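Local structure of flavodoxin, WrbA-like protein (3D7N) at residues A[8-14]-A[33-39]; A[26-31]-A[173-178]. The protein probably binds FMN and transfers electrons as a WrbA-like flavodoxin, consistent with NAD(P)H:quinone dehydrogenase activity. The contacts are given in a common frame with arbitrary orientation. Numbering follows the deposited sequence.

Contact 1. Residues A[8-14]-A[33-39]; sequences NTVVVYH and ATLHAID
Two extended strands, 9-13 and 34-37, run parallel at 23°, their axes 4.8 Å apart, with Val-10 paired to Thr-34 and Tyr-13 to Ala-37. Thr-9 O starts the ladder, accepting from Thr-34 N (3.3 Å), while its carbonyl also touches Ala-33 CB. Val-10 shares a face with Thr-34, Val-12 and His-36; Ala-51 and Leu-52 of helix 46-54 pack on Val-10, and Val-12 and His-36 also touch that helix. Val-10 CG1 is 4.1 Å from His-36 CD2. Val-11 bonds both ways, N to Thr-34 O (2.8 Å) and O to His-36 N (2.7 Å). Strand 9-13, helix 19-31 and strand 34-37 form the opening beta-alpha-beta unit of the flavodoxin-like fold. On the other face Val-11 CG1 meets Leu-35 CD2 (3.8 Å). Val-12 CA approaches His-36 O (3.2 Å) in a CA-H...O contact. Tyr-13, chi1 p, lays its ring over Ala-37, whose CA sits 4.2 Å from the centroid (CH-pi); Tyr-13 N bonds His-36 O (3.0 Å) and Tyr-13 O receives Ile-38 N (2.8 Å). His-14, chi1 t, sets CD2 3.6 Å from Ile-38 O.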
ATOM      1  N   ASN A   8     -15.392   7.158 -25.751  1.00 66.58           N
ATOM      2  CA  ASN A   8     -14.836   5.868 -26.108  1.00 63.58           C
ATOM      3  C   ASN A   8     -14.050   5.348 -24.907  1.00 61.10           C
ATOM      4  O   ASN A   8     -13.067   5.925 -24.506  1.00 60.55           O
ATOM      5  CB  ASN A   8     -13.945   5.985 -27.374  1.00 65.20           C
ATOM      6  CG  ASN A   8     -13.151   4.676 -27.675  1.00 68.22           C
ATOM      7  OD1 ASN A   8     -13.705   3.551 -27.569  1.00 73.50           O
ATOM      8  ND2 ASN A   8     -11.852   4.817 -28.045  1.00 71.07           N
ATOM      9  N   THR A   9     -14.550   4.277 -24.317  1.00 58.43           N
ATOM     10  CA  THR A   9     -13.947   3.598 -23.189  1.00 57.14           C
ATOM     11  C   THR A   9     -13.398   2.271 -23.669  1.00 55.21           C
ATOM     12  O   THR A   9     -14.016   1.600 -24.458  1.00 54.53           O
ATOM     13  CB  THR A   9     -14.965   3.386 -22.075  1.00 56.30           C
ATOM     14  OG1 THR A   9     -15.507   4.658 -21.734  1.00 54.88           O
ATOM     15  CG2 THR A   9     -14.303   2.742 -20.777  1.00 56.31           C
ATOM     16  N   VAL A  10     -12.205   1.913 -23.221  1.00 54.24           N
ATOM     17  CA  VAL A  10     -11.636   0.611 -23.514  1.00 53.74           C
ATOM     18  C   VAL A  10     -11.450  -0.164 -22.228  1.00 53.24           C
ATOM     19  O   VAL A  10     -10.921   0.375 -21.253  1.00 54.11           O
ATOM     20  CB  VAL A  10     -10.274   0.768 -24.227  1.00 54.85           C
ATOM     21  CG1 VAL A  10      -9.456  -0.529 -24.145  1.00 54.60           C
ATOM     22  CG2 VAL A  10     -10.490   1.219 -25.686  1.00 51.95           C
ATOM     23  N   VAL A  11     -11.909  -1.409 -22.197  1.00 52.47           N
ATOM     24  CA  VAL A  11     -11.583  -2.311 -21.098  1.00 51.70           C
ATOM     25  C   VAL A  11     -10.434  -3.216 -21.589  1.00 52.64           C
ATOM     26  O   VAL A  11     -10.593  -3.964 -22.606  1.00 52.20           O
ATOM     27  CB  VAL A  11     -12.799  -3.128 -20.652  1.00 51.52           C
ATOM     28  CG1 VAL A  11     -12.370  -4.221 -19.697  1.00 50.01           C
ATOM     29  CG2 VAL A  11     -13.859  -2.213 -20.047  1.00 49.24           C
ATOM     30  N   VAL A  12      -9.273  -3.102 -20.915  1.00 52.17           N
ATOM     31  CA  VAL A  12      -8.070  -3.901 -21.230  1.00 52.09           C
ATOM     32  C   VAL A  12      -7.816  -4.777 -20.006  1.00 52.97           C
ATOM     33  O   VAL A  12      -7.721  -4.274 -18.874  1.00 52.48           O
ATOM     34  CB  VAL A  12      -6.824  -3.005 -21.582  1.00 51.96           C
ATOM     35  CG1 VAL A  12      -6.416  -2.091 -20.388  1.00 50.86           C
ATOM     36  CG2 VAL A  12      -5.653  -3.861 -22.070  1.00 51.44           C
ATOM     37  N   TYR A  13      -7.793  -6.091 -20.199  1.00 53.35           N
ATOM     38  CA  TYR A  13      -7.838  -6.999 -19.050  1.00 54.02           C
ATOM     39  C   TYR A  13      -7.084  -8.289 -19.302  1.00 54.50           C
ATOM     40  O   TYR A  13      -6.949  -8.756 -20.443  1.00 52.89           O
ATOM     41  CB  TYR A  13      -9.315  -7.362 -18.726  1.00 54.83           C
ATOM     42  CG  TYR A  13      -9.939  -8.256 -19.784  1.00 54.61           C
ATOM     43  CD1 TYR A  13     -10.008  -9.639 -19.609  1.00 54.83           C
ATOM     44  CD2 TYR A  13     -10.389  -7.729 -20.994  1.00 55.80           C
ATOM     45  CE1 TYR A  13     -10.518 -10.486 -20.630  1.00 55.17           C
ATOM     46  CE2 TYR A  13     -10.930  -8.573 -22.014  1.00 54.79           C
ATOM     47  CZ  TYR A  13     -10.985  -9.942 -21.811  1.00 54.64           C
ATOM     48  OH  TYR A  13     -11.490 -10.770 -22.797  1.00 56.66           O
ATOM     49  N   HIS A  14      -6.661  -8.902 -18.211  1.00 55.40           N
ATOM     50  CA  HIS A  14      -6.177 -10.277 -18.253  1.00 57.16           C
ATOM     51  C   HIS A  14      -7.134 -11.168 -17.447  1.00 57.85           C
ATOM     52  O   HIS A  14      -7.589 -10.760 -16.383  1.00 56.70           O
ATOM     53  CB  HIS A  14      -4.720 -10.369 -17.717  1.00 55.43           C
ATOM     54  CG  HIS A  14      -4.240 -11.772 -17.578  1.00 54.16           C
ATOM     55  ND1 HIS A  14      -4.111 -12.391 -16.356  1.00 54.70           N
ATOM     56  CD2 HIS A  14      -3.955 -12.715 -18.511  1.00 53.92           C
ATOM     57  CE1 HIS A  14      -3.728 -13.647 -16.538  1.00 53.91           C
ATOM     58  NE2 HIS A  14      -3.634 -13.870 -17.837  1.00 53.56           N
ATOM     59  N   ALA A  33     -18.141  -0.268 -23.638  1.00 52.35           N
ATOM     60  CA  ALA A  33     -16.726  -0.225 -23.995  1.00 51.56           C
ATOM     61  C   ALA A  33     -16.403  -1.288 -25.015  1.00 51.25           C
ATOM     62  O   ALA A  33     -17.173  -2.219 -25.212  1.00 50.30           O
ATOM     63  CB  ALA A  33     -15.894  -0.464 -22.766  1.00 51.80           C
ATOM     64  N   THR A  34     -15.255  -1.149 -25.674  1.00 51.15           N
ATOM     65  CA  THR A  34     -14.679  -2.273 -26.394  1.00 50.88           C
ATOM     66  C   THR A  34     -13.743  -3.020 -25.419  1.00 50.61           C
ATOM     67  O   THR A  34     -13.256  -2.455 -24.422  1.00 50.43           O
ATOM     68  CB  THR A  34     -13.991  -1.843 -27.715  1.00 51.20           C
ATOM     69  OG1 THR A  34     -12.985  -0.876 -27.434  1.00 54.68           O
ATOM     70  CG2 THR A  34     -14.994  -1.232 -28.648  1.00 48.76           C
ATOM     71  N   LEU A  35     -13.570  -4.303 -25.688  1.00 49.82           N
ATOM     72  CA  LEU A  35     -12.838  -5.207 -24.844  1.00 50.47           C
ATOM     73  C   LEU A  35     -11.548  -5.586 -25.546  1.00 50.95           C
ATOM     74  O   LEU A  35     -11.548  -5.876 -26.765  1.00 49.96           O
ATOM     75  CB  LEU A  35     -13.636  -6.473 -24.593  1.00 50.75           C
ATOM     76  CG  LEU A  35     -14.682  -6.477 -23.484  1.00 51.42           C
ATOM     77  CD1 LEU A  35     -15.590  -7.685 -23.689  1.00 51.48           C
ATOM     78  CD2 LEU A  35     -13.998  -6.518 -22.182  1.00 51.87           C
ATOM     79  N   HIS A  36     -10.452  -5.587 -24.784  1.00 50.76           N
ATOM     80  CA  HIS A  36      -9.168  -6.018 -25.303  1.00 51.24           C
ATOM     81  C   HIS A  36      -8.451  -6.875 -24.284  1.00 51.42           C
ATOM     82  O   HIS A  36      -8.293  -6.472 -23.150  1.00 51.77           O
ATOM     83  CB  HIS A  36      -8.337  -4.802 -25.709  1.00 51.53           C
ATOM     84  CG  HIS A  36      -8.764  -4.209 -27.015  1.00 51.50           C
ATOM     85  ND1 HIS A  36      -8.384  -4.737 -28.228  1.00 51.41           N
ATOM     86  CD2 HIS A  36      -9.563  -3.155 -27.293  1.00 52.41           C
ATOM     87  CE1 HIS A  36      -8.921  -4.026 -29.204  1.00 53.83           C
ATOM     88  NE2 HIS A  36      -9.644  -3.059 -28.663  1.00 54.62           N
ATOM     89  N   ALA A  37      -8.024  -8.058 -24.707  1.00 51.48           N
ATOM     90  CA  ALA A  37      -7.557  -9.083 -23.789  1.00 51.52           C
ATOM     91  C   ALA A  37      -6.060  -9.160 -23.869  1.00 51.58           C
ATOM     92  O   ALA A  37      -5.540  -9.329 -24.955  1.00 52.54           O
ATOM     93  CB  ALA A  37      -8.164 -10.435 -24.157  1.00 50.50           C
ATOM     94  N   ILE A  38      -5.370  -9.018 -22.733  1.00 51.79           N
ATOM     95  CA  ILE A  38      -3.943  -9.377 -22.618  1.00 51.52           C
ATOM     96  C   ILE A  38      -3.913 -10.891 -22.627  1.00 51.92           C
ATOM     97  O   ILE A  38      -4.638 -11.517 -21.856  1.00 53.03           O
ATOM     98  CB  ILE A  38      -3.348  -8.891 -21.290  1.00 51.74           C
ATOM     99  CG1 ILE A  38      -3.447  -7.362 -21.186  1.00 52.34           C
ATOM    100  CG2 ILE A  38      -1.924  -9.413 -21.070  1.00 50.46           C
ATOM    101  CD1 ILE A  38      -3.592  -6.807 -19.731  1.00 50.65           C
ATOM    102  N   ASP A  39      -3.127 -11.496 -23.519  1.00 51.68           N
ATOM    103  CA  ASP A  39      -3.135 -12.956 -23.634  1.00 51.10           C
ATOM    104  C   ASP A  39      -2.370 -13.647 -22.499  1.00 50.84           C
ATOM    105  O   ASP A  39      -1.824 -12.987 -21.607  1.00 51.11           O
ATOM    106  CB  ASP A  39      -2.690 -13.403 -25.037  1.00 50.77           C
ATOM    107  CG  ASP A  39      -1.234 -13.099 -25.333  1.00 51.25           C
ATOM    108  OD1 ASP A  39      -0.436 -12.960 -24.371  1.00 48.16           O
ATOM    109  OD2 ASP A  39      -0.886 -13.030 -26.544  1.00 49.88           O
TER

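Contact 2. Residues A[26-31]-A[173-178]; sequences AVAEGA and ARLYGA
Both segments are alpha-helical, the first belonging to helix 19-31 and the second to helix 167-186; their N-to-C directions differ by 41° (signed crossing angle -41°) and the axes approach to only 6.3 Å. So close a crossing depends on two glycines: a CB on Gly-30 would lie 1.7 Å from Arg-174 O, and one on Gly-177 would lie 2.2 Å from Val-27 O. Backbone therefore meets backbone, with CA atoms 4.2 Å apart for Gly-30 and Ala-178 and 4.3 Å for Ala-31 and Gly-177. CA-H...O contacts join Arg-174 CA to Ala-26 O and Gly-30 CA to Arg-174 O, each 3.2 Å, and no direct hydrogen bond crosses the interface. In this flavodoxin-like alpha/beta sandwich, the contact packs the first helix against the C-terminal one. Among the side chains, Ala-173 CB touches Ala-26 CB (4.1 Å) and Val-27 CG2 (3.8 Å), the valine being in the t rotamer; Val-27 also packs on Val-11. Ala-31 CB comes within 2.9 Å of Gly-177 O. At the outer edge, Arg-174 (chi1 t, chi2 t, chi3 p) forms a salt bridge with Glu-171, while its NH1 donates to a water (2.9 Å) that reaches Glu-29 O weakly (3.4 Å).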
ATOM      1  N   ALA A  26     -19.013  -7.353 -17.961  1.00 52.40           N
ATOM      2  CA  ALA A  26     -19.922  -6.536 -17.163  1.00 51.89           C
ATOM      3  C   ALA A  26     -19.566  -5.026 -17.160  1.00 51.12           C
ATOM      4  O   ALA A  26     -20.448  -4.158 -17.354  1.00 51.46           O
ATOM      5  CB  ALA A  26     -19.994  -7.104 -15.732  1.00 51.41           C
ATOM      6  N   VAL A  27     -18.287  -4.713 -16.962  1.00 50.23           N
ATOM      7  CA  VAL A  27     -17.808  -3.339 -17.003  1.00 50.00           C
ATOM      8  C   VAL A  27     -17.948  -2.793 -18.429  1.00 51.28           C
ATOM      9  O   VAL A  27     -18.499  -1.719 -18.609  1.00 52.00           O
ATOM     10  CB  VAL A  27     -16.332  -3.230 -16.470  1.00 51.19           C
ATOM     11  CG1 VAL A  27     -15.746  -1.770 -16.588  1.00 47.21           C
ATOM     12  CG2 VAL A  27     -16.250  -3.776 -15.028  1.00 45.98           C
ATOM     13  N   ALA A  28     -17.531  -3.559 -19.442  1.00 51.08           N
ATOM     14  CA  ALA A  28     -17.744  -3.184 -20.843  1.00 50.65           C
ATOM     15  C   ALA A  28     -19.219  -2.848 -21.156  1.00 51.11           C
ATOM     16  O   ALA A  28     -19.518  -1.843 -21.772  1.00 51.59           O
ATOM     17  CB  ALA A  28     -17.237  -4.281 -21.752  1.00 50.83           C
ATOM     18  N   GLU A  29     -20.146  -3.700 -20.727  1.00 50.83           N
ATOM     19  CA  GLU A  29     -21.585  -3.440 -20.841  1.00 49.73           C
ATOM     20  C   GLU A  29     -22.011  -2.104 -20.232  1.00 49.54           C
ATOM     21  O   GLU A  29     -22.724  -1.345 -20.865  1.00 50.20           O
ATOM     22  CB  GLU A  29     -22.359  -4.590 -20.183  1.00 49.83           C
ATOM     23  CG  GLU A  29     -23.863  -4.496 -20.224  1.00 49.55           C
ATOM     24  CD  GLU A  29     -24.506  -5.769 -19.717  1.00 49.21           C
ATOM     25  OE1 GLU A  29     -23.819  -6.804 -19.718  1.00 49.72           O
ATOM     26  OE2 GLU A  29     -25.689  -5.745 -19.315  1.00 46.13           O
ATOM     27  N   GLY A  30     -21.579  -1.806 -19.010  1.00 49.72           N
ATOM     28  CA  GLY A  30     -21.946  -0.542 -18.372  1.00 49.31           C
ATOM     29  C   GLY A  30     -21.402   0.692 -19.070  1.00 49.47           C
ATOM     30  O   GLY A  30     -22.114   1.714 -19.214  1.00 47.81           O
ATOM     31  N   ALA A  31     -20.123   0.607 -19.469  1.00 49.55           N
ATOM     32  CA  ALA A  31     -19.419   1.716 -20.160  1.00 49.98           C
ATOM     33  C   ALA A  31     -19.673   1.715 -21.668  1.00 51.05           C
ATOM     34  O   ALA A  31     -19.202   2.622 -22.372  1.00 50.55           O
ATOM     35  CB  ALA A  31     -17.953   1.613 -19.937  1.00 49.48           C
ATOM     36  N   ALA A 173     -20.173  -4.053 -10.828  1.00 51.53           N
ATOM     37  CA  ALA A 173     -19.199  -3.868 -11.919  1.00 50.71           C
ATOM     38  C   ALA A 173     -19.773  -3.073 -13.106  1.00 50.16           C
ATOM     39  O   ALA A 173     -19.154  -2.144 -13.618  1.00 49.84           O
ATOM     40  CB  ALA A 173     -18.643  -5.228 -12.388  1.00 50.09           C
ATOM     41  N   ARG A 174     -20.975  -3.416 -13.530  1.00 50.27           N
ATOM     42  CA  ARG A 174     -21.617  -2.754 -14.686  1.00 50.29           C
ATOM     43  C   ARG A 174     -21.918  -1.269 -14.398  1.00 49.68           C
ATOM     44  O   ARG A 174     -21.698  -0.399 -15.228  1.00 49.50           O
ATOM     45  CB  ARG A 174     -22.912  -3.506 -15.039  1.00 49.71           C
ATOM     46  CG  ARG A 174     -23.666  -2.923 -16.207  1.00 50.49           C
ATOM     47  CD  ARG A 174     -25.101  -3.389 -16.244  1.00 51.31           C
ATOM     48  NE  ARG A 174     -25.875  -2.789 -15.164  1.00 51.20           N
ATOM     49  CZ  ARG A 174     -26.303  -1.528 -15.146  1.00 52.99           C
ATOM     50  NH1 ARG A 174     -26.050  -0.690 -16.156  1.00 54.19           N
ATOM     51  NH2 ARG A 174     -27.031  -1.101 -14.117  1.00 51.89           N
ATOM     52  N   LEU A 175     -22.443  -0.999 -13.212  1.00 50.10           N
ATOM     53  CA  LEU A 175     -22.678   0.364 -12.733  1.00 50.06           C
ATOM     54  C   LEU A 175     -21.379   1.139 -12.767  1.00 49.68           C
ATOM     55  O   LEU A 175     -21.356   2.275 -13.213  1.00 49.08           O
ATOM     56  CB  LEU A 175     -23.221   0.358 -11.287  1.00 49.90           C
ATOM     57  CG  LEU A 175     -24.696   0.329 -10.909  1.00 51.20           C
ATOM     58  CD1 LEU A 175     -25.628   0.752 -12.069  1.00 48.60           C
ATOM     59  CD2 LEU A 175     -25.104  -0.986 -10.302  1.00 52.12           C
ATOM     60  N   TYR A 176     -20.288   0.518 -12.303  1.00 50.18           N
ATOM     61  CA  TYR A 176     -18.974   1.164 -12.341  1.00 50.30           C
ATOM     62  C   TYR A 176     -18.531   1.549 -13.763  1.00 50.92           C
ATOM     63  O   TYR A 176     -17.966   2.629 -13.964  1.00 52.14           O
ATOM     64  CB  TYR A 176     -17.909   0.257 -11.755  1.00 49.97           C
ATOM     65  CG  TYR A 176     -16.509   0.880 -11.697  1.00 50.77           C
ATOM     66  CD1 TYR A 176     -16.247   1.996 -10.872  1.00 49.56           C
ATOM     67  CD2 TYR A 176     -15.436   0.330 -12.414  1.00 51.42           C
ATOM     68  CE1 TYR A 176     -15.003   2.563 -10.784  1.00 49.47           C
ATOM     69  CE2 TYR A 176     -14.159   0.881 -12.322  1.00 50.78           C
ATOM     70  CZ  TYR A 176     -13.939   2.005 -11.484  1.00 51.47           C
ATOM     71  OH  TYR A 176     -12.672   2.578 -11.358  1.00 51.22           O
ATOM     72  N   GLY A 177     -18.753   0.663 -14.729  1.00 50.44           N
ATOM     73  CA  GLY A 177     -18.377   0.928 -16.099  1.00 50.51           C
ATOM     74  C   GLY A 177     -19.189   2.091 -16.664  1.00 50.96           C
ATOM     75  O   GLY A 177     -18.645   2.927 -17.413  1.00 50.24           O
ATOM     76  N   ALA A 178     -20.480   2.147 -16.308  1.00 50.46           N
ATOM     77  CA  ALA A 178     -21.327   3.297 -16.678  1.00 51.11           C
ATOM     78  C   ALA A 178     -20.809   4.581 -15.994  1.00 51.44           C
ATOM     79  O   ALA A 178     -20.831   5.661 -16.573  1.00 50.70           O
ATOM     80  CB  ALA A 178     -22.824   3.015 -16.343  1.00 49.36           C
TER
HETATM   81  O   HOH W   1     -25.582  -1.194 -19.013  1.00 59.00           O

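In the fold
The contacts lie 12 Å apart, centre to centre, and share one beta-alpha-beta unit: contact 1 pairs its two strands, whereas contact 2 packs the helix between them against helix 167-186. Helix 19-31 rests on the strand pair, with Val-11 CG2 4.0 Å from Ala-28 N, Thr-9 CG2 3.9 Å from Ala-31 CB and Leu-35 CG 3.8 Å from Ala-28 CB. A probable hydrogen bond from Ala-33 N to Ala-28 O (2.8 Å) links the last turn of the helix to the residue just before Thr-34. In flavodoxin-like proteins the loop after the first strand generally binds the FMN phosphate; His-14 leads into the corresponding loop here.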